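Local structure of esterase (Xanthomonas oryzae pv. oryzae, 3H2G) at residues G77-G85 with L113-S123; Q213-G221 with G297-N305. The protein breaks down the rice cell wall as an esterase, a hydrolytic activity tied to the virulence of this plant-pathogenic bacterium. All coordinates share one frame; numbering follows the deposited sequence.

Interaction 1. Residues G77-G85 with L113-S123; sequences GPYPLLGWG and LASQGYVVVGS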
loop_
_atom_site.group_PDB
_atom_site.type_symbol
_atom_site.label_atom_id
_atom_site.label_comp_id
_atom_site.label_asym_id
_atom_site.label_seq_id
_atom_site.Cartn_x
_atom_site.Cartn_y
_atom_site.Cartn_z
ATOM N N GLY A 77 25.479 0.932 -11.790
ATOM C CA GLY A 77 24.946 1.776 -10.735
ATOM C C GLY A 77 25.540 3.173 -10.785
ATOM O O GLY A 77 26.170 3.535 -11.782
ATOM N N PRO A 78 25.358 3.990 -9.731
ATOM C CA PRO A 78 24.626 3.679 -8.497
ATOM C C PRO A 78 23.123 3.726 -8.755
ATOM O O PRO A 78 22.677 4.375 -9.699
ATOM C CB PRO A 78 25.060 4.790 -7.535
ATOM C CG PRO A 78 26.317 5.345 -8.145
ATOM C CD PRO A 78 26.036 5.290 -9.610
ATOM N N TYR A 79 22.350 3.060 -7.902
ATOM C CA TYR A 79 20.900 3.017 -8.065
ATOM C C TYR A 79 20.154 3.663 -6.912
ATOM O O TYR A 79 20.596 3.612 -5.766
ATOM C CB TYR A 79 20.410 1.569 -8.146
ATOM C CG TYR A 79 21.199 0.677 -9.066
ATOM C CD1 TYR A 79 21.174 0.868 -10.445
ATOM C CD2 TYR A 79 21.966 -0.367 -8.555
ATOM C CE1 TYR A 79 21.898 0.035 -11.299
ATOM C CE2 TYR A 79 22.693 -1.205 -9.396
ATOM C CZ TYR A 79 22.654 -0.998 -10.766
ATOM O OH TYR A 79 23.380 -1.820 -11.596
ATOM N N PRO A 80 19.000 4.278 -7.202
ATOM C CA PRO A 80 18.216 4.904 -6.136
ATOM C C PRO A 80 17.484 3.756 -5.429
ATOM O O PRO A 80 17.295 2.688 -6.017
ATOM C CB PRO A 80 17.259 5.810 -6.905
ATOM C CG PRO A 80 17.016 5.031 -8.169
ATOM C CD PRO A 80 18.413 4.558 -8.526
ATOM N N LEU A 81 17.096 3.966 -4.177
ATOM C CA LEU A 81 16.385 2.945 -3.414
ATOM C C LEU A 81 14.926 3.359 -3.277
ATOM O O LEU A 81 14.623 4.377 -2.657
ATOM C CB LEU A 81 17.005 2.786 -2.022
ATOM C CG LEU A 81 16.325 1.773 -1.093
ATOM C CD1 LEU A 81 16.423 0.385 -1.692
ATOM C CD2 LEU A 81 16.985 1.803 0.282
ATOM N N LEU A 82 14.027 2.568 -3.856
ATOM C CA LEU A 82 12.599 2.863 -3.808
ATOM C C LEU A 82 11.840 1.929 -2.870
ATOM O O LEU A 82 11.803 0.718 -3.087
ATOM C CB LEU A 82 11.997 2.758 -5.216
ATOM C CG LEU A 82 10.481 2.949 -5.337
ATOM C CD1 LEU A 82 10.109 4.367 -4.947
ATOM C CD2 LEU A 82 10.044 2.661 -6.770
ATOM N N GLY A 83 11.249 2.500 -1.821
ATOM C CA GLY A 83 10.472 1.713 -0.878
ATOM C C GLY A 83 9.068 1.628 -1.443
ATOM O O GLY A 83 8.508 2.642 -1.869
ATOM N N TRP A 84 8.496 0.429 -1.442
ATOM C CA TRP A 84 7.171 0.210 -2.009
ATOM C C TRP A 84 6.121 -0.336 -1.047
ATOM O O TRP A 84 6.402 -1.221 -0.236
ATOM C CB TRP A 84 7.296 -0.743 -3.210
ATOM C CG TRP A 84 5.986 -1.179 -3.796
ATOM C CD1 TRP A 84 5.302 -2.337 -3.527
ATOM C CD2 TRP A 84 5.190 -0.453 -4.736
ATOM N NE1 TRP A 84 4.129 -2.371 -4.245
ATOM C CE2 TRP A 84 4.035 -1.227 -4.994
ATOM C CE3 TRP A 84 5.339 0.780 -5.387
ATOM C CZ2 TRP A 84 3.034 -0.806 -5.878
ATOM C CZ3 TRP A 84 4.343 1.198 -6.266
ATOM C CH2 TRP A 84 3.206 0.404 -6.502
ATOM N N GLY A 85 4.907 0.194 -1.158
ATOM C CA GLY A 85 3.805 -0.269 -0.333
ATOM C C GLY A 85 2.819 -1.052 -1.193
ATOM O O GLY A 85 2.281 -0.519 -2.164
ATOM N N LEU A 113 9.991 -0.489 -13.086
ATOM C CA LEU A 113 10.918 0.165 -12.169
ATOM C C LEU A 113 12.295 -0.485 -12.040
ATOM O O LEU A 113 13.309 0.139 -12.365
ATOM C CB LEU A 113 10.252 0.282 -10.794
ATOM C CG LEU A 113 8.993 1.165 -10.784
ATOM C CD1 LEU A 113 8.291 1.055 -9.443
ATOM C CD2 LEU A 113 9.376 2.616 -11.074
ATOM N N ALA A 114 12.341 -1.726 -11.567
ATOM C CA ALA A 114 13.620 -2.413 -11.408
ATOM C C ALA A 114 14.354 -2.536 -12.741
ATOM O O ALA A 114 15.583 -2.454 -12.795
ATOM C CB ALA A 114 13.403 -3.801 -10.804
ATOM N N SER A 115 13.594 -2.730 -13.815
ATOM C CA SER A 115 14.176 -2.882 -15.146
ATOM C C SER A 115 14.795 -1.585 -15.643
ATOM O O SER A 115 15.510 -1.577 -16.647
ATOM C CB SER A 115 13.111 -3.332 -16.139
ATOM O OG SER A 115 12.187 -2.285 -16.382
ATOM N N GLN A 116 14.506 -0.490 -14.947
ATOM C CA GLN A 116 15.035 0.812 -15.321
ATOM C C GLN A 116 16.106 1.313 -14.353
ATOM O O GLN A 116 16.506 2.478 -14.413
ATOM C CB GLN A 116 13.901 1.836 -15.418
ATOM C CG GLN A 116 12.926 1.587 -16.560
ATOM C CD GLN A 116 13.609 1.480 -17.916
ATOM O OE1 GLN A 116 14.604 2.160 -18.185
ATOM N NE2 GLN A 116 13.063 0.638 -18.788
ATOM N N GLY A 117 16.555 0.444 -13.452
ATOM C CA GLY A 117 17.606 0.834 -12.524
ATOM C C GLY A 117 17.198 1.181 -11.107
ATOM O O GLY A 117 18.023 1.644 -10.323
ATOM N N TYR A 118 15.930 0.975 -10.771
ATOM C CA TYR A 118 15.462 1.268 -9.424
ATOM C C TYR A 118 15.551 0.039 -8.528
ATOM O O TYR A 118 15.058 -1.028 -8.883
ATOM C CB TYR A 118 14.004 1.743 -9.437
ATOM C CG TYR A 118 13.784 3.114 -10.031
ATOM C CD1 TYR A 118 13.691 3.294 -11.410
ATOM C CD2 TYR A 118 13.668 4.234 -9.208
ATOM C CE1 TYR A 118 13.486 4.558 -11.956
ATOM C CE2 TYR A 118 13.467 5.505 -9.743
ATOM C CZ TYR A 118 13.376 5.658 -11.116
ATOM O OH TYR A 118 13.181 6.908 -11.651
ATOM N N VAL A 119 16.195 0.178 -7.374
ATOM C CA VAL A 119 16.252 -0.930 -6.430
ATOM C C VAL A 119 14.906 -0.809 -5.723
ATOM O O VAL A 119 14.554 0.266 -5.233
ATOM C CB VAL A 119 17.400 -0.764 -5.410
ATOM C CG1 VAL A 119 17.310 -1.845 -4.336
ATOM C CG2 VAL A 119 18.740 -0.864 -6.121
ATOM N N VAL A 120 14.139 -1.893 -5.694
ATOM C CA VAL A 120 12.822 -1.851 -5.075
ATOM C C VAL A 120 12.730 -2.736 -3.842
ATOM O O VAL A 120 13.068 -3.914 -3.889
ATOM C CB VAL A 120 11.726 -2.284 -6.080
ATOM C CG1 VAL A 120 10.347 -2.137 -5.443
ATOM C CG2 VAL A 120 11.813 -1.444 -7.344
ATOM N N VAL A 121 12.272 -2.150 -2.741
ATOM C CA VAL A 121 12.119 -2.880 -1.490
ATOM C C VAL A 121 10.700 -2.714 -0.972
ATOM O O VAL A 121 10.200 -1.595 -0.866
ATOM C CB VAL A 121 13.075 -2.359 -0.399
ATOM C CG1 VAL A 121 12.917 -3.205 0.863
ATOM C CG2 VAL A 121 14.509 -2.399 -0.894
ATOM N N GLY A 122 10.056 -3.828 -0.645
ATOM C CA GLY A 122 8.702 -3.761 -0.129
ATOM C C GLY A 122 8.506 -4.716 1.032
ATOM O O GLY A 122 9.000 -5.840 1.007
ATOM N N SER A 123 7.814 -4.258 2.068
ATOM C CA SER A 123 7.536 -5.104 3.220
ATOM C C SER A 123 6.207 -5.788 2.965
ATOM O O SER A 123 5.334 -5.212 2.324
ATOM C CB SER A 123 7.417 -4.262 4.492
ATOM O OG SER A 123 6.912 -5.041 5.567
HETATM O O HOH W 1 5.023 -3.534 0.212
HETATM O O HOH W 2 6.558 -1.626 2.482
#

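Interaction 2. Residues Q213-G221 with G297-N305; sequences QTFLDSWSG and GFYSDFPSN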
loop_
_atom_site.group_PDB
_atom_site.type_symbol
_atom_site.label_atom_id
_atom_site.label_comp_id
_atom_site.label_asym_id
_atom_site.label_seq_id
_atom_site.Cartn_x
_atom_site.Cartn_y
_atom_site.Cartn_z
ATOM N N GLN A 213 -12.916 10.337 5.938
ATOM C CA GLN A 213 -13.880 10.907 4.998
ATOM C C GLN A 213 -14.171 9.966 3.829
ATOM O O GLN A 213 -15.281 9.954 3.296
ATOM C CB GLN A 213 -13.386 12.257 4.471
ATOM C CG GLN A 213 -14.467 13.058 3.747
ATOM C CD GLN A 213 -15.650 13.380 4.650
ATOM O OE1 GLN A 213 -15.484 13.951 5.728
ATOM N NE2 GLN A 213 -16.848 13.014 4.211
ATOM N N THR A 214 -13.174 9.179 3.433
ATOM C CA THR A 214 -13.347 8.230 2.338
ATOM C C THR A 214 -14.416 7.198 2.698
ATOM O O THR A 214 -15.260 6.854 1.867
ATOM C CB THR A 214 -12.016 7.503 2.012
ATOM O OG1 THR A 214 -11.117 8.417 1.378
ATOM C CG2 THR A 214 -12.253 6.323 1.087
ATOM N N PHE A 215 -14.377 6.707 3.936
ATOM C CA PHE A 215 -15.361 5.727 4.395
ATOM C C PHE A 215 -16.736 6.367 4.510
ATOM O O PHE A 215 -17.753 5.750 4.172
ATOM C CB PHE A 215 -14.951 5.129 5.746
ATOM C CG PHE A 215 -14.062 3.927 5.628
ATOM C CD1 PHE A 215 -12.724 4.061 5.284
ATOM C CD2 PHE A 215 -14.580 2.650 5.821
ATOM C CE1 PHE A 215 -11.912 2.940 5.131
ATOM C CE2 PHE A 215 -13.778 1.525 5.672
ATOM C CZ PHE A 215 -12.442 1.672 5.326
ATOM N N LEU A 216 -16.771 7.606 4.987
ATOM C CA LEU A 216 -18.035 8.324 5.113
ATOM C C LEU A 216 -18.670 8.503 3.733
ATOM O O LEU A 216 -19.853 8.226 3.541
ATOM C CB LEU A 216 -17.811 9.703 5.751
ATOM C CG LEU A 216 -17.453 9.745 7.239
ATOM C CD1 LEU A 216 -17.017 11.147 7.635
ATOM C CD2 LEU A 216 -18.663 9.304 8.065
ATOM N N ASP A 217 -17.879 8.960 2.770
ATOM C CA ASP A 217 -18.388 9.194 1.422
ATOM C C ASP A 217 -18.970 7.967 0.718
ATOM O O ASP A 217 -19.912 8.095 -0.072
ATOM C CB ASP A 217 -17.297 9.813 0.541
ATOM C CG ASP A 217 -16.893 11.203 0.999
ATOM O OD1 ASP A 217 -17.622 11.799 1.821
ATOM O OD2 ASP A 217 -15.851 11.706 0.530
ATOM N N SER A 218 -18.420 6.790 0.999
ATOM C CA SER A 218 -18.890 5.555 0.366
ATOM C C SER A 218 -19.717 4.663 1.286
ATOM O O SER A 218 -20.071 3.550 0.906
ATOM C CB SER A 218 -17.697 4.733 -0.142
ATOM O OG SER A 218 -16.973 5.421 -1.146
ATOM N N TRP A 219 -20.039 5.149 2.481
ATOM C CA TRP A 219 -20.779 4.336 3.443
ATOM C C TRP A 219 -22.089 3.713 2.949
ATOM O O TRP A 219 -22.430 2.596 3.344
ATOM C CB TRP A 219 -21.045 5.145 4.718
ATOM C CG TRP A 219 -21.370 4.280 5.899
ATOM C CD1 TRP A 219 -22.568 4.194 6.551
ATOM C CD2 TRP A 219 -20.488 3.360 6.555
ATOM N NE1 TRP A 219 -22.486 3.275 7.571
ATOM C CE2 TRP A 219 -21.221 2.748 7.595
ATOM C CE3 TRP A 219 -19.148 2.992 6.364
ATOM C CZ2 TRP A 219 -20.660 1.787 8.445
ATOM C CZ3 TRP A 219 -18.589 2.036 7.209
ATOM C CH2 TRP A 219 -19.348 1.445 8.239
ATOM N N SER A 220 -22.819 4.420 2.090
ATOM C CA SER A 220 -24.089 3.911 1.572
ATOM C C SER A 220 -23.885 2.778 0.570
ATOM O O SER A 220 -24.828 2.059 0.228
ATOM C CB SER A 220 -24.876 5.035 0.891
ATOM O OG SER A 220 -24.259 5.418 -0.329
ATOM N N GLY A 221 -22.652 2.631 0.099
ATOM C CA GLY A 221 -22.349 1.601 -0.875
ATOM C C GLY A 221 -21.942 2.225 -2.198
ATOM O O GLY A 221 -21.455 1.545 -3.101
ATOM N N GLY A 297 -27.884 -0.431 13.957
ATOM C CA GLY A 297 -27.430 0.614 14.863
ATOM C C GLY A 297 -26.073 1.166 14.463
ATOM O O GLY A 297 -25.899 2.381 14.320
ATOM N N PHE A 298 -25.106 0.272 14.285
ATOM C CA PHE A 298 -23.758 0.662 13.887
ATOM C C PHE A 298 -23.787 1.337 12.518
ATOM O O PHE A 298 -23.100 2.336 12.282
ATOM C CB PHE A 298 -22.853 -0.574 13.811
ATOM C CG PHE A 298 -21.470 -0.289 13.278
ATOM C CD1 PHE A 298 -20.510 0.328 14.077
ATOM C CD2 PHE A 298 -21.136 -0.629 11.971
ATOM C CE1 PHE A 298 -19.232 0.601 13.581
ATOM C CE2 PHE A 298 -19.863 -0.360 11.463
ATOM C CZ PHE A 298 -18.909 0.256 12.272
ATOM N N TYR A 299 -24.594 0.788 11.617
ATOM C CA TYR A 299 -24.687 1.312 10.263
ATOM C C TYR A 299 -25.201 2.753 10.188
ATOM O O TYR A 299 -24.738 3.532 9.354
ATOM C CB TYR A 299 -25.560 0.396 9.396
ATOM C CG TYR A 299 -25.407 0.675 7.917
ATOM C CD1 TYR A 299 -24.163 0.556 7.292
ATOM C CD2 TYR A 299 -26.484 1.118 7.158
ATOM C CE1 TYR A 299 -23.999 0.880 5.947
ATOM C CE2 TYR A 299 -26.333 1.444 5.811
ATOM C CZ TYR A 299 -25.089 1.326 5.215
ATOM O OH TYR A 299 -24.935 1.671 3.893
ATOM N N SER A 300 -26.146 3.118 11.050
ATOM C CA SER A 300 -26.659 4.483 11.025
ATOM C C SER A 300 -25.788 5.416 11.867
ATOM O O SER A 300 -25.677 6.608 11.572
ATOM C CB SER A 300 -28.107 4.531 11.528
ATOM O OG SER A 300 -28.194 4.199 12.903
ATOM N N ASP A 301 -25.158 4.864 12.901
ATOM C CA ASP A 301 -24.307 5.639 13.803
ATOM C C ASP A 301 -23.003 6.135 13.177
ATOM O O ASP A 301 -22.602 7.282 13.381
ATOM C CB ASP A 301 -23.971 4.807 15.045
ATOM C CG ASP A 301 -23.255 5.614 16.113
ATOM O OD1 ASP A 301 -23.888 6.512 16.706
ATOM O OD2 ASP A 301 -22.058 5.349 16.361
ATOM N N PHE A 302 -22.338 5.273 12.417
ATOM C CA PHE A 302 -21.071 5.653 11.807
ATOM C C PHE A 302 -21.083 6.979 11.037
ATOM O O PHE A 302 -20.289 7.875 11.328
ATOM C CB PHE A 302 -20.567 4.536 10.884
ATOM C CG PHE A 302 -19.260 4.854 10.212
ATOM C CD1 PHE A 302 -18.057 4.709 10.897
ATOM C CD2 PHE A 302 -19.234 5.334 8.908
ATOM C CE1 PHE A 302 -16.843 5.040 10.292
ATOM C CE2 PHE A 302 -18.027 5.670 8.291
ATOM C CZ PHE A 302 -16.829 5.522 8.986
ATOM N N PRO A 303 -21.983 7.128 10.049
ATOM C CA PRO A 303 -22.035 8.370 9.266
ATOM C C PRO A 303 -22.595 9.616 9.949
ATOM O O PRO A 303 -22.383 10.734 9.473
ATOM C CB PRO A 303 -22.870 7.968 8.054
ATOM C CG PRO A 303 -23.856 7.010 8.650
ATOM C CD PRO A 303 -22.973 6.154 9.547
ATOM N N SER A 304 -23.298 9.429 11.060
ATOM C CA SER A 304 -23.911 10.551 11.762
ATOM C C SER A 304 -23.281 10.904 13.100
ATOM O O SER A 304 -23.586 11.954 13.675
ATOM C CB SER A 304 -25.399 10.262 11.978
ATOM O OG SER A 304 -25.582 9.140 12.831
ATOM N N ASN A 305 -22.396 10.045 13.593
ATOM C CA ASN A 305 -21.776 10.273 14.892
ATOM C C ASN A 305 -20.252 10.252 14.858
ATOM O O ASN A 305 -19.638 9.186 14.793
ATOM C CB ASN A 305 -22.276 9.209 15.871
ATOM C CG ASN A 305 -21.936 9.532 17.306
ATOM O OD1 ASN A 305 -21.257 10.521 17.589
ATOM N ND2 ASN A 305 -22.411 8.699 18.226
HETATM O O HOH W 3 -27.241 1.862 2.026
#

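Interaction 1. Residues G77-G85 with L113-S123
Trp84 O makes a CA-H...O contact with Gly122 CA (3.4 Å) and accepts from two waters that tie it to Ser123: one also donates to Ser123 O, the other accepts from Ser123 N at 2.9 Å. Upstream, strands 79-85 and 119-123 run parallel, their axes 32° apart, joined by direct bonds. Leu82 N reaches Val119 O at 2.7 Å, almost straight at 169°, and Trp84 N reaches Val121 O at the same length; Val119 N and Val121 N return bonds to Pro80 O and Leu82 O. On the face of Val119 and Val121, Leu81, with CG anti to the backbone N (chi1 178°), lays CD1 between the valines, tight against Val121 CG2 at 3.5 Å. On the other face Leu82 CD2 meets Leu113 CD1 at 3.6 Å, the side chains crossing near a right angle. Tyr118 N to Leu113 O and Gly117 N to Ala114 O form the helix-closing Schellman motif, Gly117 (positive phi) being its C-prime residue. Tyr79 CB and Pro80 CD close over Gly117 O, a buried carbonyl with no polar partner; Pro80 CG touches Tyr118 CD2. Apolar side chains thus pack on both faces while backbone amides supply the direct polar links, as suits an interior strand pair.

Interaction 2. Residues Q213-G221 with G297-N305
The indole of Trp219 lies between two aromatic rings of helix 297-304. Phe302 covers one face, stacking on the six-membered ring with centroids 4.0 Å apart and planes at 30°; its CD2 sits over the middle of the indole, 3.3 Å from Trp219 CD2. Tyr299 takes the opposite face, nearly parallel to the five-membered ring but slid toward the rim, with little overlap. At the edge, near the indole plane, Phe298 CE2 approaches Trp219 CH2 at 3.7 Å. With CG anti to the backbone N (chi1 -161°), Trp219 reaches between the two rings and turns its N-H to the helix: Trp219 NE1 donates to Tyr299 O at 2.9 Å, in the carbonyl plane and on a lone pair. Tyr299 OH answers by donating to Trp219 O at 2.7 Å, so two bonds running opposite ways fix the pair; a water spans Tyr299 OH and Ser220 O. This aromatic cluster belongs to the helical part between strands 198-205 and 328-332 of the central sheet of the alpha/beta-hydrolase fold, which may correspond to the enzyme's substrate recognition module. Here helix 213-218 crosses helix 297-304 at 123°, their axes 9.9 Å apart. Leu216 CD2 fits against Phe302 CE2 and, at 3.7 Å, Pro303 CA, where the helix kinks; Phe215 CB touches Phe302 CZ. The Pro303 ring packs across Trp219 at about a right angle, its CD 3.5 Å from Trp219 NE1 and also close to CD1. Leu314 of helix 309-316 packs on both Phe215 and Phe302, and Phe310 meets the Phe302 ring.

In the fold
From the N terminus, three antiparallel strands lead to strand 79-85, where interaction 1 opens. The chain leaves the sheet through helices 96-102 and 108-114 and returns as strand 119-123 beside its start, a beta-alpha-beta crossover. Strand 79-85 lies between 119-123 and 169-175, and Trp84 touches the probable nucleophile elbow. Interaction 2 opens later, just after strand 198-205, and closes a loop of 75 residues that holds helices and no strand, before the chain rejoins the sheet at 328-332. The two contacts follow in series, neither nested nor crossed, on opposite sides of the chain's centre, their nearest atoms about 16 Å apart: one ties the sheet, the other joins helices inserted between strands 198-205 and 328-332.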